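Local coordinates for fatty acid synthase 1, isoform A (Drosophila melanogaster, PDB 6FN6), which probably builds long-chain saturated fatty acids from acetyl-CoA and malonyl-CoA with NADPH, this piece being its dehydratase, enoylreductase and ketoreductase modifying region, at residues V307-G312 with E368-N373; V720-I725 with L749-K754; F936-T941 with G963-M968. All coordinates share one frame; numbering follows the deposited sequence.

In the fold
Followed from the N terminus, the three contacts come in series: each loop closes before the next opens, and none nests or crosses. Contact 1 (307-312 with 368-373) closes a 55-residue loop holding strands 334-341 and 359-362, and lays the connection to strand 374-380 against the sheet of a probable pseudo-methyltransferase domain. Contact 2 (720-725 with 749-754) joins two helices across strand 734-739 in the probable nucleotide-binding domain of the enoylreductase. Contact 3 (936-941 with 963-968) repeats that helix-strand-helix scheme around strand 951-955 in the ketoreductase, beside dehydratase residues. The centres of contacts 1 and 2 lie about 77 Å apart, and that of contact 3 about 56 Å from each.

Contact 1 of 3, residues V307-G312 with E368-N373; sequences VELANG and EPVEQN
Val307 and Leu309 on strand 303-309 meet Val370 and Glu371 across one face of a mixed sheet whose seven main strands run in the order 3-2-1-4-5-7-6, that of class I methyltransferases; in an animal-type fatty acid synthase this is probably the pseudo-methyltransferase domain. Strand 303-309 is strand 1 of that order, in the interior of the sheet. Segment 368-373 belongs to the connection that leaves the edge strand 359-362, passes over strands 334-341 and 303-309, and runs into strand 374-380. It has no regular secondary structure here, and the contact is made by side chains.

Val370 is the centre of the packing, for it sends one methyl to each of two residues on the strand. Its CG1 meets Leu309 CD2 at 3.9 Å, the leucine crossing it at about a right angle. The other methyl, CG2, faces Val307 CG2 at 4.1 Å, and there the two valines run obliquely across one another. With CG1 anti to its carbonyl carbon (chi1 -62°), Val370 spreads its fork over both partners. Val307 and Leu309 are two residues apart on an extended strand and therefore present their side chains on the same face. Val340, on the neighbouring strand 334-341, touches all three and completes the apolar patch.

At its outer side the patch gives way to charge. The chain of Glu371 leaves with CG anti to the backbone N (chi1 -168°) and bends at chi2, which brings its carboxylate down beside Val307. Oxygen OE2 forms salt bridges to Arg359 and to Lys305, a residue of the same strand 303-309; two cations would be expected to keep the group ionised. The other oxygen, Glu371 OE1, merely lies against a methyl, Val307 CG1, at 3.8 Å.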
loop_
_atom_site.group_PDB
_atom_site.type_symbol
_atom_site.label_atom_id
_atom_site.label_comp_id
_atom_site.label_asym_id
_atom_site.label_seq_id
_atom_site.Cartn_x
_atom_site.Cartn_y
_atom_site.Cartn_z
ATOM N N VAL A 307 5.743 43.383 59.451
ATOM C CA VAL A 307 5.426 42.258 60.325
ATOM C C VAL A 307 3.922 42.186 60.573
ATOM O O VAL A 307 3.207 43.170 60.384
ATOM C CB VAL A 307 6.190 42.356 61.663
ATOM C CG1 VAL A 307 7.691 42.344 61.424
ATOM C CG2 VAL A 307 5.780 43.607 62.429
ATOM N N GLU A 308 3.451 41.017 60.998
ATOM C CA GLU A 308 2.050 40.839 61.363
ATOM C C GLU A 308 1.923 40.228 62.753
ATOM O O GLU A 308 2.384 39.114 63.000
ATOM C CB GLU A 308 1.325 39.960 60.341
ATOM C CG GLU A 308 0.006 39.381 60.852
ATOM C CD GLU A 308 -0.809 38.710 59.762
ATOM O OE1 GLU A 308 -0.213 38.231 58.774
ATOM O OE2 GLU A 308 -2.051 38.659 59.893
ATOM N N LEU A 309 1.293 40.972 63.655
ATOM C CA LEU A 309 1.034 40.497 65.008
ATOM C C LEU A 309 -0.115 39.488 64.988
ATOM O O LEU A 309 -1.206 39.788 64.503
ATOM C CB LEU A 309 0.716 41.673 65.929
ATOM C CG LEU A 309 1.790 42.766 65.950
ATOM C CD1 LEU A 309 1.329 43.965 66.760
ATOM C CD2 LEU A 309 3.111 42.231 66.493
ATOM N N ALA A 310 0.140 38.293 65.516
ATOM C CA ALA A 310 -0.808 37.184 65.424
ATOM C C ALA A 310 -1.121 36.551 66.780
ATOM O O ALA A 310 -1.150 35.327 66.902
ATOM C CB ALA A 310 -0.271 36.125 64.469
ATOM N N ASN A 311 -1.359 37.375 67.796
ATOM C CA ASN A 311 -1.682 36.858 69.124
ATOM C C ASN A 311 -3.177 36.600 69.277
ATOM O O ASN A 311 -3.990 37.515 69.148
ATOM C CB ASN A 311 -1.224 37.840 70.205
ATOM C CG ASN A 311 0.280 37.868 70.371
ATOM O OD1 ASN A 311 0.976 36.927 69.989
ATOM N ND2 ASN A 311 0.790 38.950 70.949
ATOM N N GLY A 312 -3.536 35.349 69.555
ATOM C CA GLY A 312 -4.930 34.979 69.736
ATOM C C GLY A 312 -5.693 34.869 68.433
ATOM O O GLY A 312 -6.879 35.193 68.366
ATOM N N GLU A 368 8.324 44.420 75.005
ATOM C CA GLU A 368 9.510 44.474 74.149
ATOM C C GLU A 368 9.146 44.657 72.674
ATOM O O GLU A 368 8.052 44.285 72.250
ATOM C CB GLU A 368 10.357 43.203 74.314
ATOM C CG GLU A 368 9.773 41.961 73.652
ATOM C CD GLU A 368 10.588 40.710 73.931
ATOM O OE1 GLU A 368 11.669 40.826 74.544
ATOM O OE2 GLU A 368 10.151 39.610 73.529
ATOM N N PRO A 369 10.075 45.237 71.891
ATOM C CA PRO A 369 9.906 45.427 70.445
ATOM C C PRO A 369 10.014 44.140 69.638
ATOM O O PRO A 369 10.914 43.335 69.879
ATOM C CB PRO A 369 11.043 46.385 70.087
ATOM C CG PRO A 369 12.093 46.107 71.089
ATOM C CD PRO A 369 11.370 45.770 72.358
ATOM N N VAL A 370 9.105 43.954 68.687
ATOM C CA VAL A 370 9.078 42.734 67.893
ATOM C C VAL A 370 10.244 42.726 66.904
ATOM O O VAL A 370 10.856 41.685 66.664
ATOM C CB VAL A 370 7.726 42.578 67.164
ATOM C CG1 VAL A 370 6.594 42.472 68.175
ATOM C CG2 VAL A 370 7.478 43.744 66.209
ATOM N N GLU A 371 10.546 43.888 66.332
ATOM C CA GLU A 371 11.643 44.017 65.377
ATOM C C GLU A 371 12.016 45.486 65.192
ATOM O O GLU A 371 11.241 46.371 65.542
ATOM C CB GLU A 371 11.277 43.382 64.037
ATOM C CG GLU A 371 12.465 43.234 63.099
ATOM C CD GLU A 371 12.423 41.960 62.283
ATOM O OE1 GLU A 371 11.337 41.355 62.165
ATOM O OE2 GLU A 371 13.484 41.560 61.759
ATOM N N GLN A 372 13.201 45.738 64.644
ATOM C CA GLN A 372 13.694 47.104 64.480
ATOM C C GLN A 372 13.566 47.611 63.040
ATOM O O GLN A 372 13.763 46.866 62.080
ATOM C CB GLN A 372 15.153 47.200 64.944
ATOM C CG GLN A 372 16.102 46.198 64.304
ATOM C CD GLN A 372 17.535 46.385 64.771
ATOM O OE1 GLN A 372 17.780 46.761 65.918
ATOM N NE2 GLN A 372 18.488 46.122 63.884
ATOM N N ASN A 373 13.235 48.894 62.915
ATOM C CA ASN A 373 13.148 49.580 61.626
ATOM C C ASN A 373 12.294 48.860 60.586
ATOM O O ASN A 373 12.794 48.442 59.541
ATOM C CB ASN A 373 14.549 49.785 61.054
ATOM C CG ASN A 373 15.416 50.651 61.940
ATOM O OD1 ASN A 373 15.210 51.861 62.038
ATOM N ND2 ASN A 373 16.398 50.036 62.593
#

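Contact 2 of 3, residues V720-I725 with L749-K754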
loop_
_atom_site.group_PDB
_atom_site.type_symbol
_atom_site.label_atom_id
_atom_site.label_comp_id
_atom_site.label_asym_id
_atom_site.label_seq_id
_atom_site.Cartn_x
_atom_site.Cartn_y
_atom_site.Cartn_z
ATOM N N VAL A 720 -21.612 5.735 13.316
ATOM C CA VAL A 720 -21.599 5.399 11.899
ATOM C C VAL A 720 -21.979 3.935 11.701
ATOM O O VAL A 720 -22.675 3.594 10.747
ATOM C CB VAL A 720 -20.223 5.700 11.272
ATOM C CG1 VAL A 720 -20.244 5.441 9.775
ATOM C CG2 VAL A 720 -19.812 7.136 11.553
ATOM N N GLY A 721 -21.505 3.070 12.593
ATOM C CA GLY A 721 -21.811 1.654 12.520
ATOM C C GLY A 721 -23.300 1.360 12.587
ATOM O O GLY A 721 -23.852 0.688 11.713
ATOM N N GLN A 722 -23.945 1.853 13.640
ATOM C CA GLN A 722 -25.380 1.674 13.826
ATOM C C GLN A 722 -26.162 2.146 12.608
ATOM O O GLN A 722 -27.085 1.472 12.149
ATOM C CB GLN A 722 -25.852 2.423 15.075
ATOM C CG GLN A 722 -25.600 1.671 16.371
ATOM C CD GLN A 722 -25.883 2.508 17.601
ATOM O OE1 GLN A 722 -27.035 2.814 17.906
ATOM N NE2 GLN A 722 -24.832 2.866 18.326
ATOM N N ALA A 723 -25.793 3.309 12.085
ATOM C CA ALA A 723 -26.462 3.852 10.913
ATOM C C ALA A 723 -26.187 2.966 9.707
ATOM O O ALA A 723 -27.068 2.739 8.881
ATOM C CB ALA A 723 -26.009 5.276 10.648
ATOM N N ALA A 724 -24.958 2.467 9.613
ATOM C CA ALA A 724 -24.562 1.605 8.506
ATOM C C ALA A 724 -25.309 0.273 8.536
ATOM O O ALA A 724 -25.824 -0.180 7.514
ATOM C CB ALA A 724 -23.065 1.366 8.537
ATOM N N ILE A 725 -25.366 -0.345 9.712
ATOM C CA ILE A 725 -26.026 -1.639 9.873
ATOM C C ILE A 725 -27.502 -1.528 9.505
ATOM O O ILE A 725 -28.051 -2.396 8.833
ATOM C CB ILE A 725 -25.853 -2.175 11.310
ATOM C CG1 ILE A 725 -24.372 -2.417 11.614
ATOM C CG2 ILE A 725 -26.646 -3.467 11.504
ATOM C CD1 ILE A 725 -24.072 -2.642 13.088
ATOM N N LEU A 749 -27.166 -7.105 19.082
ATOM C CA LEU A 749 -27.966 -8.313 18.918
ATOM C C LEU A 749 -29.449 -8.028 19.137
ATOM O O LEU A 749 -30.294 -8.418 18.329
ATOM C CB LEU A 749 -27.492 -9.398 19.887
ATOM C CG LEU A 749 -26.246 -10.185 19.466
ATOM C CD1 LEU A 749 -25.784 -11.095 20.596
ATOM C CD2 LEU A 749 -26.492 -10.992 18.202
ATOM N N LYS A 750 -29.753 -7.346 20.235
ATOM C CA LYS A 750 -31.130 -7.095 20.643
ATOM C C LYS A 750 -31.815 -6.025 19.794
ATOM O O LYS A 750 -33.040 -6.003 19.680
ATOM C CB LYS A 750 -31.164 -6.671 22.115
ATOM C CG LYS A 750 -30.582 -7.699 23.076
ATOM C CD LYS A 750 -30.300 -7.091 24.441
ATOM C CE LYS A 750 -29.659 -8.100 25.380
ATOM N NZ LYS A 750 -29.228 -7.477 26.663
ATOM N N ARG A 751 -31.023 -5.131 19.216
ATOM C CA ARG A 751 -31.569 -3.959 18.539
ATOM C C ARG A 751 -31.950 -4.185 17.070
ATOM O O ARG A 751 -32.810 -3.473 16.547
ATOM C CB ARG A 751 -30.579 -2.797 18.632
ATOM C CG ARG A 751 -31.048 -1.540 17.919
ATOM C CD ARG A 751 -30.223 -0.337 18.336
ATOM N NE ARG A 751 -30.649 0.891 17.666
ATOM C CZ ARG A 751 -31.543 1.745 18.161
ATOM N NH1 ARG A 751 -32.116 1.519 19.339
ATOM N NH2 ARG A 751 -31.867 2.836 17.481
ATOM N N PHE A 752 -31.312 -5.147 16.401
ATOM C CA PHE A 752 -31.460 -5.284 14.948
ATOM C C PHE A 752 -32.160 -6.557 14.431
ATOM O O PHE A 752 -32.187 -7.582 15.118
ATOM C CB PHE A 752 -30.079 -5.199 14.302
ATOM C CG PHE A 752 -29.531 -3.810 14.232
ATOM C CD1 PHE A 752 -30.055 -2.893 13.338
ATOM C CD2 PHE A 752 -28.502 -3.411 15.069
ATOM C CE1 PHE A 752 -29.554 -1.611 13.268
ATOM C CE2 PHE A 752 -27.999 -2.129 15.004
ATOM C CZ PHE A 752 -28.527 -1.226 14.104
ATOM N N PRO A 753 -32.733 -6.477 13.206
ATOM C CA PRO A 753 -33.426 -7.544 12.468
ATOM C C PRO A 753 -32.499 -8.561 11.786
ATOM O O PRO A 753 -31.885 -8.238 10.770
ATOM C CB PRO A 753 -34.235 -6.775 11.416
ATOM C CG PRO A 753 -33.509 -5.527 11.212
ATOM C CD PRO A 753 -32.886 -5.179 12.519
ATOM N N LYS A 754 -32.418 -9.771 12.331
ATOM C CA LYS A 754 -31.609 -10.837 11.745
ATOM C C LYS A 754 -30.125 -10.480 11.710
ATOM O O LYS A 754 -29.490 -10.548 10.658
ATOM C CB LYS A 754 -32.069 -11.139 10.311
ATOM C CG LYS A 754 -31.469 -12.412 9.712
ATOM C CD LYS A 754 -32.252 -12.919 8.503
ATOM C CE LYS A 754 -32.134 -11.955 7.324
ATOM N NZ LYS A 754 -32.795 -12.461 6.086
#
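Ile725 and Phe752 make the chief apolar contact, a CH-pi interaction of nearly ideal form. The methyl CG2 of Ile725 sits 3.7 Å from the centroid of the Phe752 ring and only 3° off the ring normal, so all six ring carbons lie at much the same distance from it. The torsion behind this sets CG2 of Ile725 anti to the backbone N (CG1 has chi1 -63°), pointing the methyl off the helix toward the ring. On the opposite face of the phenyl lies Arg751 CG, displaced toward the rim, and Pro753 CD comes up in plane at an edge. The ring is thus wedged between the isoleucine and its own chain neighbours, while Ser726 and Leu729 of helix 719-731 extend the surface it rests on.

The polar groups only brush past. Gln722 O, a carbonyl of the helix, comes within 3.6 Å of Phe752 CZ. Further out, the extended Arg751 side chain crosses that of Gln722 at about a right angle, its guanidinium plane turned 76° from the amide. Gln722 OE1 and Arg751 NE stay 4.1 Å apart, too far for a hydrogen bond.

Helix 719-731 here packs against the C-terminal end of helix 742-751, with Phe752 the first residue to leave helical geometry. Strand 734-739 of a parallel sheet lies between them in the chain. The arrangement is that of the first two helices of a Rossmann fold, and Gly721 fits the GxGxxG glycine pattern expected of the NADPH-binding half of a zinc-binding dehydrogenase-like enoylreductase.

Contact 3 of 3, residues F936-T941 with G963-M968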
loop_
_atom_site.group_PDB
_atom_site.type_symbol
_atom_site.label_atom_id
_atom_site.label_comp_id
_atom_site.label_asym_id
_atom_site.label_seq_id
_atom_site.Cartn_x
_atom_site.Cartn_y
_atom_site.Cartn_z
ATOM N N PHE A 936 3.943 47.611 17.488
ATOM C CA PHE A 936 2.702 47.542 18.251
ATOM C C PHE A 936 1.481 47.735 17.358
ATOM O O PHE A 936 0.530 46.959 17.415
ATOM C CB PHE A 936 2.718 48.597 19.364
ATOM C CG PHE A 936 1.639 48.414 20.395
ATOM C CD1 PHE A 936 0.337 48.817 20.139
ATOM C CD2 PHE A 936 1.928 47.842 21.623
ATOM C CE1 PHE A 936 -0.656 48.650 21.089
ATOM C CE2 PHE A 936 0.940 47.672 22.577
ATOM C CZ PHE A 936 -0.354 48.076 22.308
ATOM N N GLY A 937 1.514 48.785 16.542
ATOM C CA GLY A 937 0.401 49.131 15.677
ATOM C C GLY A 937 -0.043 48.024 14.739
ATOM O O GLY A 937 -1.238 47.789 14.569
ATOM N N LEU A 938 0.920 47.352 14.120
ATOM C CA LEU A 938 0.620 46.286 13.172
ATOM C C LEU A 938 -0.138 45.139 13.832
ATOM O O LEU A 938 -1.136 44.655 13.301
ATOM C CB LEU A 938 1.910 45.769 12.534
ATOM C CG LEU A 938 2.640 46.782 11.651
ATOM C CD1 LEU A 938 3.994 46.245 11.227
ATOM C CD2 LEU A 938 1.805 47.147 10.431
ATOM N N GLU A 939 0.329 44.710 14.997
ATOM C CA GLU A 939 -0.291 43.586 15.681
ATOM C C GLU A 939 -1.648 43.981 16.262
ATOM O O GLU A 939 -2.546 43.149 16.384
ATOM C CB GLU A 939 0.636 43.057 16.773
ATOM C CG GLU A 939 1.985 42.565 16.248
ATOM C CD GLU A 939 1.850 41.575 15.097
ATOM O OE1 GLU A 939 2.540 41.752 14.070
ATOM O OE2 GLU A 939 1.059 40.614 15.223
ATOM N N LEU A 940 -1.804 45.253 16.614
ATOM C CA LEU A 940 -3.090 45.754 17.077
ATOM C C LEU A 940 -4.093 45.734 15.927
ATOM O O LEU A 940 -5.230 45.289 16.086
ATOM C CB LEU A 940 -2.945 47.168 17.644
ATOM C CG LEU A 940 -4.239 47.916 17.992
ATOM C CD1 LEU A 940 -5.112 47.107 18.935
ATOM C CD2 LEU A 940 -3.921 49.273 18.611
ATOM N N THR A 941 -3.665 46.226 14.772
ATOM C CA THR A 941 -4.499 46.230 13.577
ATOM C C THR A 941 -4.981 44.822 13.241
ATOM O O THR A 941 -6.163 44.607 12.976
ATOM C CB THR A 941 -3.739 46.809 12.370
ATOM O OG1 THR A 941 -3.315 48.144 12.665
ATOM C CG2 THR A 941 -4.618 46.822 11.127
ATOM N N GLY A 963 9.359 45.337 4.615
ATOM C CA GLY A 963 8.632 44.318 3.880
ATOM C C GLY A 963 7.540 43.695 4.728
ATOM O O GLY A 963 6.463 43.363 4.234
ATOM N N TYR A 964 7.825 43.517 6.013
ATOM C CA TYR A 964 6.840 42.973 6.936
ATOM C C TYR A 964 5.563 43.820 6.949
ATOM O O TYR A 964 4.453 43.283 6.978
ATOM C CB TYR A 964 7.415 42.885 8.349
ATOM C CG TYR A 964 6.456 42.263 9.329
ATOM C CD1 TYR A 964 6.227 40.892 9.330
ATOM C CD2 TYR A 964 5.757 43.045 10.238
ATOM C CE1 TYR A 964 5.347 40.318 10.218
ATOM C CE2 TYR A 964 4.870 42.476 11.130
ATOM C CZ TYR A 964 4.669 41.111 11.114
ATOM O OH TYR A 964 3.790 40.536 11.999
ATOM N N GLN A 965 5.725 45.141 6.950
ATOM C CA GLN A 965 4.592 46.058 6.877
ATOM C C GLN A 965 3.773 45.772 5.627
ATOM O O GLN A 965 2.567 45.550 5.700
ATOM C CB GLN A 965 5.067 47.512 6.876
ATOM C CG GLN A 965 5.430 48.054 8.250
ATOM C CD GLN A 965 6.307 49.289 8.174
ATOM O OE1 GLN A 965 6.553 49.826 7.093
ATOM N NE2 GLN A 965 6.777 49.749 9.325
ATOM N N GLY A 966 4.437 45.802 4.475
ATOM C CA GLY A 966 3.781 45.519 3.213
ATOM C C GLY A 966 3.109 44.157 3.219
ATOM O O GLY A 966 2.048 43.976 2.619
ATOM N N LEU A 967 3.731 43.199 3.902
ATOM C CA LEU A 967 3.185 41.852 4.012
ATOM C C LEU A 967 1.840 41.861 4.730
ATOM O O LEU A 967 0.858 41.307 4.237
ATOM C CB LEU A 967 4.167 40.936 4.751
ATOM C CG LEU A 967 3.691 39.513 5.066
ATOM C CD1 LEU A 967 3.277 38.779 3.798
ATOM C CD2 LEU A 967 4.774 38.738 5.805
ATOM N N MET A 968 1.802 42.493 5.897
ATOM C CA MET A 968 0.589 42.534 6.703
ATOM C C MET A 968 -0.533 43.261 5.966
ATOM O O MET A 968 -1.696 42.860 6.033
ATOM C CB MET A 968 0.867 43.210 8.046
ATOM C CG MET A 968 1.774 42.403 8.971
ATOM S SD MET A 968 1.208 40.712 9.268
ATOM C CE MET A 968 -0.443 41.000 9.903
#
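Tyr964 OH gives a hydrogen bond to Glu939 OE1 at 2.7 Å, meeting the carboxylate on its syn side and 16° out of its plane. OE1 lies at the edge of the ring, near its plane, and carboxylate and ring are nearly coplanar. Glu939 manages this by bending at chi2 (-51°), while Tyr964 swings its ring out with CG anti to the backbone N. Alongside, the methyl CD1 of Leu938 reaches across to the other helix: it lies 3.8 Å from Tyr964 CD2, at the ring edge, and equally close to Gln965 CG.

A second shell fixes these groups. Met968 CG packs on one face of the tyrosine ring, one turn further along the same helix, and Arg188 NH2 is also hydrogen-bonded to Tyr964 OH. Gln965 OE1 is hydrogen-bonded to Lys961 N, just ahead of its helix.

The axes of segments 936-941 and 963-968 run nearly parallel, 14° apart, and approach to 11.1 Å. Their parent helices, 935-946 and 963-974 of the ketoreductase domain, are joined through strand 951-955 as in a Rossmann-type fold. Helix 131-141 of the dehydratase lies against Tyr964 and Glu939, while strand 926-930 and helix 1144-1154 pack against Leu940.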